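Local structure of protein-glutamine gamma-glutamyltransferase 2 (Pagrus major, 1G0D) at residues A[26-31]-A[180-186]; A[419-423]-A[435-441]; A[472-478]-A[491-497]. The protein probably catalyses calcium-dependent acyl transfer from peptide-bound glutamine to primary amines, including lysine side chains, so that proteins become cross-linked or aminated. All blocks are in the same frame, centred on the assembly; numbering follows the deposited sequence.

Contact 1 (A[26-31]-A[180-186])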
loop_
_atom_site.group_PDB
_atom_site.type_symbol
_atom_site.label_atom_id
_atom_site.label_comp_id
_atom_site.label_asym_id
_atom_site.label_seq_id
_atom_site.Cartn_x
_atom_site.Cartn_y
_atom_site.Cartn_z
ATOM N N GLU A 26 22.047 -2.190 2.410
ATOM C CA GLU A 26 21.372 -0.991 2.938
ATOM C C GLU A 26 20.790 -1.376 4.292
ATOM O O GLU A 26 20.717 -0.569 5.195
ATOM C CB GLU A 26 20.221 -0.581 2.038
ATOM C CG GLU A 26 20.672 0.025 0.806
ATOM C CD GLU A 26 21.502 1.209 1.116
ATOM O OE1 GLU A 26 20.927 2.307 1.196
ATOM O OE2 GLU A 26 22.730 1.049 1.297
ATOM N N ILE A 27 20.366 -2.640 4.384
ATOM C CA ILE A 27 19.802 -3.251 5.579
ATOM C C ILE A 27 20.856 -3.360 6.701
ATOM O O ILE A 27 20.590 -2.935 7.815
ATOM C CB ILE A 27 19.258 -4.695 5.247
ATOM C CG1 ILE A 27 18.157 -4.619 4.186
ATOM C CG2 ILE A 27 18.693 -5.369 6.486
ATOM C CD1 ILE A 27 17.876 -5.958 3.490
ATOM N N ASP A 28 22.038 -3.919 6.412
ATOM C CA ASP A 28 23.107 -4.101 7.407
ATOM C C ASP A 28 24.402 -4.604 6.717
ATOM O O ASP A 28 24.347 -5.386 5.779
ATOM C CB ASP A 28 22.646 -5.124 8.455
ATOM C CG ASP A 28 23.387 -4.998 9.798
ATOM O OD1 ASP A 28 22.847 -5.435 10.844
ATOM O OD2 ASP A 28 24.515 -4.469 9.830
ATOM N N ARG A 29 25.565 -4.168 7.207
ATOM C CA ARG A 29 26.879 -4.560 6.671
ATOM C C ARG A 29 27.597 -5.544 7.553
ATOM O O ARG A 29 28.431 -6.316 7.092
ATOM C CB ARG A 29 27.782 -3.364 6.580
ATOM C CG ARG A 29 27.617 -2.653 5.321
ATOM C CD ARG A 29 27.974 -1.234 5.504
ATOM N NE ARG A 29 26.931 -0.425 4.908
ATOM C CZ ARG A 29 27.160 0.607 4.111
ATOM N NH1 ARG A 29 26.132 1.296 3.605
ATOM N NH2 ARG A 29 28.415 0.944 3.838
ATOM N N GLU A 30 27.281 -5.490 8.840
ATOM C CA GLU A 30 27.905 -6.356 9.816
ATOM C C GLU A 30 27.323 -7.753 9.898
ATOM O O GLU A 30 27.899 -8.608 10.570
ATOM C CB GLU A 30 27.880 -5.696 11.188
ATOM C CG GLU A 30 28.315 -4.210 11.195
ATOM C CD GLU A 30 29.647 -3.936 10.461
ATOM O OE1 GLU A 30 30.552 -4.820 10.452
ATOM O OE2 GLU A 30 29.786 -2.814 9.897
ATOM N N ARG A 31 26.184 -8.007 9.247
ATOM C CA ARG A 31 25.650 -9.367 9.246
ATOM C C ARG A 31 25.332 -9.800 7.826
ATOM O O ARG A 31 24.851 -8.995 7.021
ATOM C CB ARG A 31 24.417 -9.503 10.129
ATOM C CG ARG A 31 23.435 -8.398 10.014
ATOM C CD ARG A 31 22.211 -8.739 10.882
ATOM N NE ARG A 31 21.146 -7.748 10.723
ATOM C CZ ARG A 31 19.878 -7.978 11.012
ATOM N NH1 ARG A 31 18.982 -7.016 10.826
ATOM N NH2 ARG A 31 19.516 -9.165 11.496
ATOM N N PHE A 180 14.593 -0.761 4.347
ATOM C CA PHE A 180 15.991 -1.011 4.722
ATOM C C PHE A 180 16.433 -0.302 5.996
ATOM O O PHE A 180 17.633 -0.245 6.289
ATOM C CB PHE A 180 16.925 -0.640 3.572
ATOM C CG PHE A 180 16.615 -1.377 2.305
ATOM C CD1 PHE A 180 16.307 -2.743 2.337
ATOM C CD2 PHE A 180 16.571 -0.707 1.100
ATOM C CE1 PHE A 180 15.958 -3.421 1.199
ATOM C CE2 PHE A 180 16.230 -1.365 -0.049
ATOM C CZ PHE A 180 15.917 -2.729 -0.005
ATOM N N GLU A 181 15.456 0.236 6.739
ATOM C CA GLU A 181 15.703 0.928 8.008
ATOM C C GLU A 181 16.039 -0.132 9.022
ATOM O O GLU A 181 15.666 -1.282 8.861
ATOM C CB GLU A 181 14.476 1.715 8.452
ATOM C CG GLU A 181 14.189 2.951 7.591
ATOM C CD GLU A 181 15.210 4.086 7.737
ATOM O OE1 GLU A 181 14.895 5.063 8.447
ATOM O OE2 GLU A 181 16.308 4.024 7.138
ATOM N N ASP A 182 16.726 0.233 10.081
ATOM C CA ASP A 182 17.141 -0.806 11.000
ATOM C C ASP A 182 16.094 -1.720 11.523
ATOM O O ASP A 182 15.078 -1.261 12.028
ATOM C CB ASP A 182 17.865 -0.225 12.191
ATOM C CG ASP A 182 19.191 0.315 11.829
ATOM O OD1 ASP A 182 19.951 0.679 12.742
ATOM O OD2 ASP A 182 19.463 0.380 10.621
ATOM N N TYR A 183 16.389 -3.012 11.410
ATOM C CA TYR A 183 15.562 -4.101 11.912
ATOM C C TYR A 183 14.234 -4.398 11.233
ATOM O O TYR A 183 13.541 -5.355 11.580
ATOM C CB TYR A 183 15.354 -3.910 13.409
ATOM C CG TYR A 183 16.636 -3.560 14.117
ATOM C CD1 TYR A 183 16.747 -2.389 14.852
ATOM C CD2 TYR A 183 17.759 -4.373 14.001
ATOM C CE1 TYR A 183 17.942 -2.030 15.447
ATOM C CE2 TYR A 183 18.960 -4.026 14.589
ATOM C CZ TYR A 183 19.044 -2.851 15.310
ATOM O OH TYR A 183 20.237 -2.486 15.883
ATOM N N VAL A 184 13.879 -3.608 10.237
ATOM C CA VAL A 184 12.625 -3.856 9.553
ATOM C C VAL A 184 12.644 -5.245 8.881
ATOM O O VAL A 184 11.585 -5.851 8.654
ATOM C CB VAL A 184 12.365 -2.771 8.535
ATOM C CG1 VAL A 184 11.321 -3.237 7.551
ATOM C CG2 VAL A 184 11.942 -1.486 9.268
ATOM N N MET A 185 13.837 -5.755 8.562
ATOM C CA MET A 185 13.912 -7.059 7.940
ATOM C C MET A 185 13.590 -8.113 8.995
ATOM O O MET A 185 12.862 -9.071 8.748
ATOM C CB MET A 185 15.313 -7.309 7.383
ATOM C CG MET A 185 15.516 -8.725 6.858
ATOM S SD MET A 185 17.218 -9.201 6.630
ATOM C CE MET A 185 17.763 -9.337 8.374
ATOM N N ASP A 186 14.135 -7.935 10.181
ATOM C CA ASP A 186 13.903 -8.887 11.245
ATOM C C ASP A 186 12.441 -8.988 11.639
ATOM O O ASP A 186 11.960 -10.088 11.974
ATOM C CB ASP A 186 14.722 -8.486 12.433
ATOM C CG ASP A 186 16.162 -8.417 12.111
ATOM O OD1 ASP A 186 16.850 -9.349 12.549
ATOM O OD2 ASP A 186 16.601 -7.451 11.431
HETATM O O HOH W 1 19.967 0.003 7.610
HETATM O O HOH W 2 19.145 -4.151 10.355
#

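Contact 2 (A[419-423]-A[435-441]). With SO4 (sulfate ion), chain B.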
loop_
_atom_site.group_PDB
_atom_site.type_symbol
_atom_site.label_atom_id
_atom_site.label_comp_id
_atom_site.label_asym_id
_atom_site.label_seq_id
_atom_site.Cartn_x
_atom_site.Cartn_y
_atom_site.Cartn_z
ATOM N N VAL A 419 -17.000 2.352 -12.306
ATOM C CA VAL A 419 -16.128 2.068 -11.172
ATOM C C VAL A 419 -14.770 1.852 -11.786
ATOM O O VAL A 419 -14.672 1.714 -13.005
ATOM C CB VAL A 419 -16.472 0.761 -10.466
ATOM C CG1 VAL A 419 -17.139 1.031 -9.167
ATOM C CG2 VAL A 419 -17.328 -0.078 -11.351
ATOM N N GLY A 420 -13.739 1.775 -10.939
ATOM C CA GLY A 420 -12.381 1.551 -11.415
ATOM C C GLY A 420 -11.990 2.623 -12.395
ATOM O O GLY A 420 -11.715 2.364 -13.582
ATOM N N LYS A 421 -11.913 3.842 -11.887
ATOM C CA LYS A 421 -11.647 4.937 -12.762
ATOM C C LYS A 421 -10.229 5.248 -13.146
ATOM O O LYS A 421 -9.885 5.099 -14.309
ATOM C CB LYS A 421 -12.338 6.188 -12.244
ATOM C CG LYS A 421 -13.184 6.865 -13.302
ATOM C CD LYS A 421 -14.641 6.443 -13.213
ATOM C CE LYS A 421 -15.356 7.220 -12.128
ATOM N NZ LYS A 421 -16.820 7.202 -12.327
ATOM N N ASN A 422 -9.379 5.686 -12.242
ATOM C CA ASN A 422 -8.058 6.002 -12.754
ATOM C C ASN A 422 -7.035 5.235 -11.988
ATOM O O ASN A 422 -6.201 5.804 -11.313
ATOM C CB ASN A 422 -7.796 7.510 -12.654
ATOM C CG ASN A 422 -8.600 8.329 -13.694
ATOM O OD1 ASN A 422 -8.700 7.948 -14.852
ATOM N ND2 ASN A 422 -9.172 9.459 -13.268
ATOM N N ILE A 423 -7.132 3.924 -12.075
ATOM C CA ILE A 423 -6.201 3.062 -11.376
ATOM C C ILE A 423 -4.821 3.706 -11.532
ATOM O O ILE A 423 -4.356 3.947 -12.632
ATOM C CB ILE A 423 -6.271 1.666 -11.986
ATOM C CG1 ILE A 423 -7.652 1.494 -12.632
ATOM C CG2 ILE A 423 -6.009 0.621 -10.937
ATOM C CD1 ILE A 423 -8.469 0.354 -12.082
ATOM N N ASP A 435 -1.161 6.045 -15.059
ATOM C CA ASP A 435 -2.489 5.451 -15.138
ATOM C C ASP A 435 -2.387 4.014 -15.640
ATOM O O ASP A 435 -2.087 3.746 -16.785
ATOM C CB ASP A 435 -3.407 6.276 -16.024
ATOM C CG ASP A 435 -4.829 5.765 -16.009
ATOM O OD1 ASP A 435 -5.009 4.552 -16.241
ATOM O OD2 ASP A 435 -5.762 6.558 -15.760
ATOM N N VAL A 436 -2.691 3.098 -14.752
ATOM C CA VAL A 436 -2.564 1.683 -14.984
ATOM C C VAL A 436 -3.916 0.988 -15.291
ATOM O O VAL A 436 -4.016 -0.227 -15.384
ATOM C CB VAL A 436 -1.789 1.167 -13.719
ATOM C CG1 VAL A 436 -2.576 0.286 -12.913
ATOM C CG2 VAL A 436 -0.512 0.574 -14.119
ATOM N N THR A 437 -4.951 1.784 -15.547
ATOM C CA THR A 437 -6.293 1.236 -15.782
ATOM C C THR A 437 -6.381 0.168 -16.845
ATOM O O THR A 437 -6.938 -0.915 -16.630
ATOM C CB THR A 437 -7.331 2.369 -16.105
ATOM O OG1 THR A 437 -7.089 3.511 -15.266
ATOM C CG2 THR A 437 -8.764 1.885 -15.851
ATOM N N LEU A 438 -5.826 0.443 -18.009
ATOM C CA LEU A 438 -5.904 -0.554 -19.054
ATOM C C LEU A 438 -5.282 -1.939 -18.716
ATOM O O LEU A 438 -5.553 -2.899 -19.412
ATOM C CB LEU A 438 -5.311 0.026 -20.328
ATOM C CG LEU A 438 -5.521 -0.936 -21.485
ATOM C CD1 LEU A 438 -6.954 -0.928 -21.923
ATOM C CD2 LEU A 438 -4.647 -0.527 -22.623
ATOM N N HIS A 439 -4.455 -2.055 -17.670
ATOM C CA HIS A 439 -3.873 -3.362 -17.297
ATOM C C HIS A 439 -5.029 -4.164 -16.716
ATOM O O HIS A 439 -5.010 -5.402 -16.671
ATOM C CB HIS A 439 -2.888 -3.287 -16.126
ATOM C CG HIS A 439 -1.645 -2.509 -16.375
ATOM N ND1 HIS A 439 -1.355 -1.903 -17.579
ATOM C CD2 HIS A 439 -0.598 -2.241 -15.555
ATOM C CE1 HIS A 439 -0.186 -1.287 -17.492
ATOM N NE2 HIS A 439 0.298 -1.480 -16.278
ATOM N N TYR A 440 -5.993 -3.423 -16.175
ATOM C CA TYR A 440 -7.140 -4.027 -15.525
ATOM C C TYR A 440 -8.323 -4.181 -16.394
ATOM O O TYR A 440 -9.020 -5.177 -16.280
ATOM C CB TYR A 440 -7.554 -3.237 -14.294
ATOM C CG TYR A 440 -6.611 -3.461 -13.151
ATOM C CD1 TYR A 440 -5.540 -2.599 -12.923
ATOM C CD2 TYR A 440 -6.794 -4.531 -12.288
ATOM C CE1 TYR A 440 -4.683 -2.796 -11.861
ATOM C CE2 TYR A 440 -5.942 -4.745 -11.218
ATOM C CZ TYR A 440 -4.890 -3.872 -11.006
ATOM O OH TYR A 440 -4.077 -4.065 -9.912
ATOM N N LYS A 441 -8.577 -3.222 -17.275
ATOM C CA LYS A 441 -9.757 -3.392 -18.091
ATOM C C LYS A 441 -9.740 -2.825 -19.488
ATOM O O LYS A 441 -9.100 -1.824 -19.757
ATOM C CB LYS A 441 -10.981 -2.855 -17.337
ATOM C CG LYS A 441 -10.743 -1.616 -16.503
ATOM C CD LYS A 441 -11.736 -1.580 -15.388
ATOM C CE LYS A 441 -12.709 -0.428 -15.559
ATOM N NZ LYS A 441 -14.110 -0.920 -15.369
HETATM S S SO4 B . 4.084 -2.584 -16.012
HETATM O O1 SO4 B . 3.002 -3.448 -16.017
HETATM O O2 SO4 B . 5.156 -3.235 -15.359
HETATM O O3 SO4 B . 4.420 -2.526 -17.362
HETATM O O4 SO4 B . 3.679 -1.290 -15.537
#

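Contact 3 (A[472-478]-A[491-497])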
loop_
_atom_site.group_PDB
_atom_site.type_symbol
_atom_site.label_atom_id
_atom_site.label_comp_id
_atom_site.label_asym_id
_atom_site.label_seq_id
_atom_site.Cartn_x
_atom_site.Cartn_y
_atom_site.Cartn_z
ATOM N N ARG A 472 -29.872 17.235 -25.592
ATOM C CA ARG A 472 -30.632 16.722 -24.420
ATOM C C ARG A 472 -30.111 17.364 -23.149
ATOM O O ARG A 472 -29.133 18.110 -23.173
ATOM C CB ARG A 472 -30.479 15.208 -24.314
ATOM C CG ARG A 472 -29.036 14.722 -24.261
ATOM C CD ARG A 472 -28.594 14.127 -25.603
ATOM N NE ARG A 472 -28.129 15.143 -26.555
ATOM C CZ ARG A 472 -26.966 15.797 -26.465
ATOM N NH1 ARG A 472 -26.124 15.549 -25.464
ATOM N NH2 ARG A 472 -26.648 16.715 -27.371
ATOM N N LEU A 473 -30.771 17.080 -22.035
ATOM C CA LEU A 473 -30.344 17.646 -20.776
ATOM C C LEU A 473 -29.020 17.029 -20.312
ATOM O O LEU A 473 -28.814 15.822 -20.432
ATOM C CB LEU A 473 -31.432 17.434 -19.730
ATOM C CG LEU A 473 -32.423 18.577 -19.419
ATOM C CD1 LEU A 473 -32.352 19.682 -20.450
ATOM C CD2 LEU A 473 -33.840 18.002 -19.367
ATOM N N GLN A 474 -28.126 17.863 -19.787
ATOM C CA GLN A 474 -26.835 17.396 -19.300
ATOM C C GLN A 474 -26.528 18.061 -17.977
ATOM O O GLN A 474 -26.378 19.273 -17.896
ATOM C CB GLN A 474 -25.735 17.713 -20.309
ATOM C CG GLN A 474 -26.000 17.164 -21.714
ATOM C CD GLN A 474 -26.024 15.631 -21.773
ATOM O OE1 GLN A 474 -26.480 15.039 -22.763
ATOM N NE2 GLN A 474 -25.535 14.985 -20.713
ATOM N N LEU A 475 -26.426 17.248 -16.936
ATOM C CA LEU A 475 -26.181 17.738 -15.582
ATOM C C LEU A 475 -24.710 17.606 -15.226
ATOM O O LEU A 475 -24.076 16.634 -15.593
ATOM C CB LEU A 475 -27.045 16.925 -14.598
ATOM C CG LEU A 475 -27.548 17.487 -13.261
ATOM C CD1 LEU A 475 -28.007 18.927 -13.366
ATOM C CD2 LEU A 475 -28.678 16.610 -12.780
ATOM N N SER A 476 -24.169 18.587 -14.511
ATOM C CA SER A 476 -22.768 18.559 -14.114
ATOM C C SER A 476 -22.539 19.459 -12.909
ATOM O O SER A 476 -23.214 20.467 -12.788
ATOM C CB SER A 476 -21.889 19.024 -15.280
ATOM O OG SER A 476 -21.940 20.434 -15.457
ATOM N N ILE A 477 -21.609 19.089 -12.025
ATOM C CA ILE A 477 -21.284 19.872 -10.823
ATOM C C ILE A 477 -19.873 20.387 -10.969
ATOM O O ILE A 477 -19.017 19.666 -11.469
ATOM C CB ILE A 477 -21.374 19.004 -9.535
ATOM C CG1 ILE A 477 -22.807 18.518 -9.354
ATOM C CG2 ILE A 477 -20.990 19.799 -8.316
ATOM C CD1 ILE A 477 -22.901 17.235 -8.616
ATOM N N LYS A 478 -19.616 21.616 -10.534
ATOM C CA LYS A 478 -18.279 22.177 -10.684
ATOM C C LYS A 478 -17.833 22.988 -9.502
ATOM O O LYS A 478 -18.640 23.597 -8.836
ATOM C CB LYS A 478 -18.216 23.056 -11.926
ATOM C CG LYS A 478 -19.553 23.284 -12.621
ATOM C CD LYS A 478 -19.368 23.499 -14.120
ATOM C CE LYS A 478 -20.576 24.227 -14.719
ATOM N NZ LYS A 478 -20.411 24.486 -16.187
ATOM N N ILE A 491 -21.157 25.178 -8.517
ATOM C CA ILE A 491 -22.200 25.328 -9.519
ATOM C C ILE A 491 -22.711 23.991 -10.017
ATOM O O ILE A 491 -21.947 23.032 -10.170
ATOM C CB ILE A 491 -21.726 26.122 -10.724
ATOM C CG1 ILE A 491 -21.265 27.478 -10.264
ATOM C CG2 ILE A 491 -22.841 26.299 -11.712
ATOM C CD1 ILE A 491 -19.816 27.474 -10.085
ATOM N N VAL A 492 -24.023 23.932 -10.227
ATOM C CA VAL A 492 -24.693 22.757 -10.754
ATOM C C VAL A 492 -25.248 23.293 -12.068
ATOM O O VAL A 492 -26.144 24.125 -12.066
ATOM C CB VAL A 492 -25.868 22.302 -9.825
ATOM C CG1 VAL A 492 -26.628 21.145 -10.453
ATOM C CG2 VAL A 492 -25.317 21.861 -8.485
ATOM N N GLU A 493 -24.702 22.838 -13.196
ATOM C CA GLU A 493 -25.158 23.328 -14.467
ATOM C C GLU A 493 -25.906 22.297 -15.267
ATOM O O GLU A 493 -25.453 21.179 -15.439
ATOM C CB GLU A 493 -23.973 23.844 -15.261
ATOM C CG GLU A 493 -24.265 24.044 -16.731
ATOM C CD GLU A 493 -23.095 24.635 -17.496
ATOM O OE1 GLU A 493 -23.078 25.875 -17.685
ATOM O OE2 GLU A 493 -22.201 23.855 -17.912
ATOM N N VAL A 494 -27.077 22.692 -15.749
ATOM C CA VAL A 494 -27.936 21.849 -16.571
ATOM C C VAL A 494 -27.785 22.360 -18.001
ATOM O O VAL A 494 -28.086 23.510 -18.267
ATOM C CB VAL A 494 -29.422 22.019 -16.160
ATOM C CG1 VAL A 494 -30.267 21.096 -16.995
ATOM C CG2 VAL A 494 -29.608 21.778 -14.654
ATOM N N LYS A 495 -27.306 21.536 -18.918
ATOM C CA LYS A 495 -27.134 21.999 -20.290
ATOM C C LYS A 495 -28.173 21.372 -21.155
ATOM O O LYS A 495 -28.201 20.166 -21.317
ATOM C CB LYS A 495 -25.756 21.606 -20.880
ATOM C CG LYS A 495 -24.593 22.625 -20.695
ATOM C CD LYS A 495 -23.222 21.958 -20.382
ATOM C CE LYS A 495 -23.345 20.742 -19.396
ATOM N NZ LYS A 495 -23.254 21.023 -17.919
ATOM N N ASN A 496 -29.034 22.180 -21.727
ATOM C CA ASN A 496 -30.025 21.631 -22.616
ATOM C C ASN A 496 -29.446 21.708 -24.023
ATOM O O ASN A 496 -29.435 22.768 -24.619
ATOM C CB ASN A 496 -31.335 22.435 -22.529
ATOM C CG ASN A 496 -32.385 21.932 -23.495
ATOM O OD1 ASN A 496 -32.142 21.009 -24.276
ATOM N ND2 ASN A 496 -33.563 22.538 -23.456
ATOM N N GLU A 497 -28.918 20.626 -24.556
ATOM C CA GLU A 497 -28.444 20.735 -25.924
ATOM C C GLU A 497 -29.480 20.098 -26.836
ATOM O O GLU A 497 -29.175 19.227 -27.654
ATOM C CB GLU A 497 -27.084 20.069 -26.130
ATOM C CG GLU A 497 -26.221 19.979 -24.908
ATOM C CD GLU A 497 -26.003 18.532 -24.529
ATOM O OE1 GLU A 497 -24.833 18.085 -24.463
ATOM O OE2 GLU A 497 -27.022 17.836 -24.309
#

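Contact 1 (A[26-31]-A[180-186])
Arg-31 NH2 donates to Asp-186 OD1 over 2.9 Å, on the carboxylate's syn lone pair, and NH1 reaches OD2 beside it, modelled very short, so that two donors meet two oxygens. The guanidinium and carboxylate planes are only 12° apart, which makes this a nearly coplanar, two-pronged salt bridge. Arg-31 NE donates to Asp-28 OD1 of its own segment, tilted from the guanidinium plane, and completes a salt-bridge network. Met-185 covers one face: its chain bends at the last torsion (chi3 71°) and lays CE 3.6 Å from Arg-31 NH2. Edges and face together should leave the guanidinium little freedom to rotate. NH1 also donates to water 2, which bonds to Ile-27 O and Tyr-183 N and so ties the turn before helix 184-193 to the loop. Next to the salt bridge, Ile-27 CG1 presses obliquely on Phe-180, 3.2 Å from CD1, while its CG2 lies 4.0 Å from Met-185 CB. Glu-26 CB rests 3.6 Å from Phe-180 CB, its carboxylate leading off to a salt bridge with Arg-655. Water 1 lies within bonding distance of both Glu-26 O and Phe-180 O, though more acceptors surround it than it has protons to give. The loop preceding strand 33-35 thus packs on the start of helix 184-193, an interface between the N-terminal beta-sandwich and catalytic core domains of the transglutaminase fold.

Contact 2 (A[419-423]-A[435-441])
Asp-435 brings its CA to 3.5 Å from Ile-423 O, a CA-H...O contact beside the main bond to the same oxygen: Val-436 N donates to Ile-423 O at 2.8 Å (155°). The side chain of Val-436 follows, with CG1 4.0 Å from Ile-423 CG2. At Thr-437 the chain turns. Its N donates to Asp-435 OD1 over 2.9 Å, forming an Asx turn that leads into a single irregular helical turn at about 437-440, in the papain-like catalytic core of the transglutaminase fold. Thr-437 OG1 lies beside its own backbone N (chi1 -40°) and gives a second bond to Asp-435 OD1, while CG2 projects onto Ile-423 CG1 at 3.4 Å. His-439 faces outward, where NE2 makes a weak bond to a sulfate ion also held by Arg-291 and Trp-351. Tyr-440 returns to the interior; Ile-423 CG2 approaches its ring obliquely, 3.8 Å from CE1, while Val-436 CG1 lies at the ring edge and Ile-293 of strand 290-298 touches both Ile-423 and Tyr-440. Lys-441 then passes CE within 3.6 Å of Gly-420 O, and its NZ is bonded to Val-394 O and Asn-395 OD1, the latter a probable calcium ligand.

Contact 3 (A[472-478]-A[491-497])
Leu-475 CD1 lies over two valines of the neighbouring strand, 3.5 Å from Val-494 CG2 and 3.9 Å from Val-492 CG1. Its CG is turned away from the backbone N (chi1 -152°), which carries CD1 across the strand gap. Leu-473 extends this apolar face, with CD1 3.6 Å from Asn-496 CB, and Ile-477 continues it past Val-492; Leu-565, Leu-506 and Ile-574 of the facing strands cover it. Backbone bonds at the Gln-474/Lys-495, Ser-476/Glu-493 and Lys-478/Ile-491 pairs join the strands as an antiparallel beta hairpin, those donated by Gln-474 N and Ser-476 N being weak and the Glu-493 N to Ser-476 O bond (2.8 Å) running nearly straight off the carbonyl. On the other face, Lys-478 and Lys-495 converge on the carboxylate of Glu-493, a buried residue whose extended chain touches Ala-537 and Lys-539. Its OE2 is gripped twice: Lys-478 NZ, 2.6 Å away, comes from above the carboxylate plane, and Lys-495 NZ, at 3.0 Å, from the anti side. Lys-495 NZ also makes a weak bond to Ser-476 OG. A leucine in place of Glu-493 would probably leave the two amines, 4.8 Å apart, facing each other without the anion that balances them. At the outer end Glu-497 N donates to Arg-472 O (2.9 Å), whereas the placing of the Glu-497 carboxylate against the Arg-472 guanidinium is doubtful. Ser-476, Ile-477 and Lys-478 belong to a probable GTP site; two ammonium groups on one oxygen are likely to keep Glu-493 ionised and to hold the Lys-478 ammonium over the neighbouring strand.

Overall arrangement
The three contacts follow one another along the chain and none touches another. Contact 1 lies on the opposite side of the chain's centre from the other two: its centre is about 36 Å from that of contact 2 and about 57 Å from that of contact 3. Contacts 2 and 3 are closer, with nearest atoms about 12 Å apart. Contact 2 joins the catalytic core through Tyr-440 OH, which bonds to Trp-334 on the strand that also carries the active-site His-332, and the Val-436 side chain is about 4 Å from that of Glu-434, a probable calcium ligand. Contact 3 contributes three residues to the probable GTP site, Ile-477 lying about 4 Å from Ala-578 (side chains), whereas contact 1 is remote from the annotated sites.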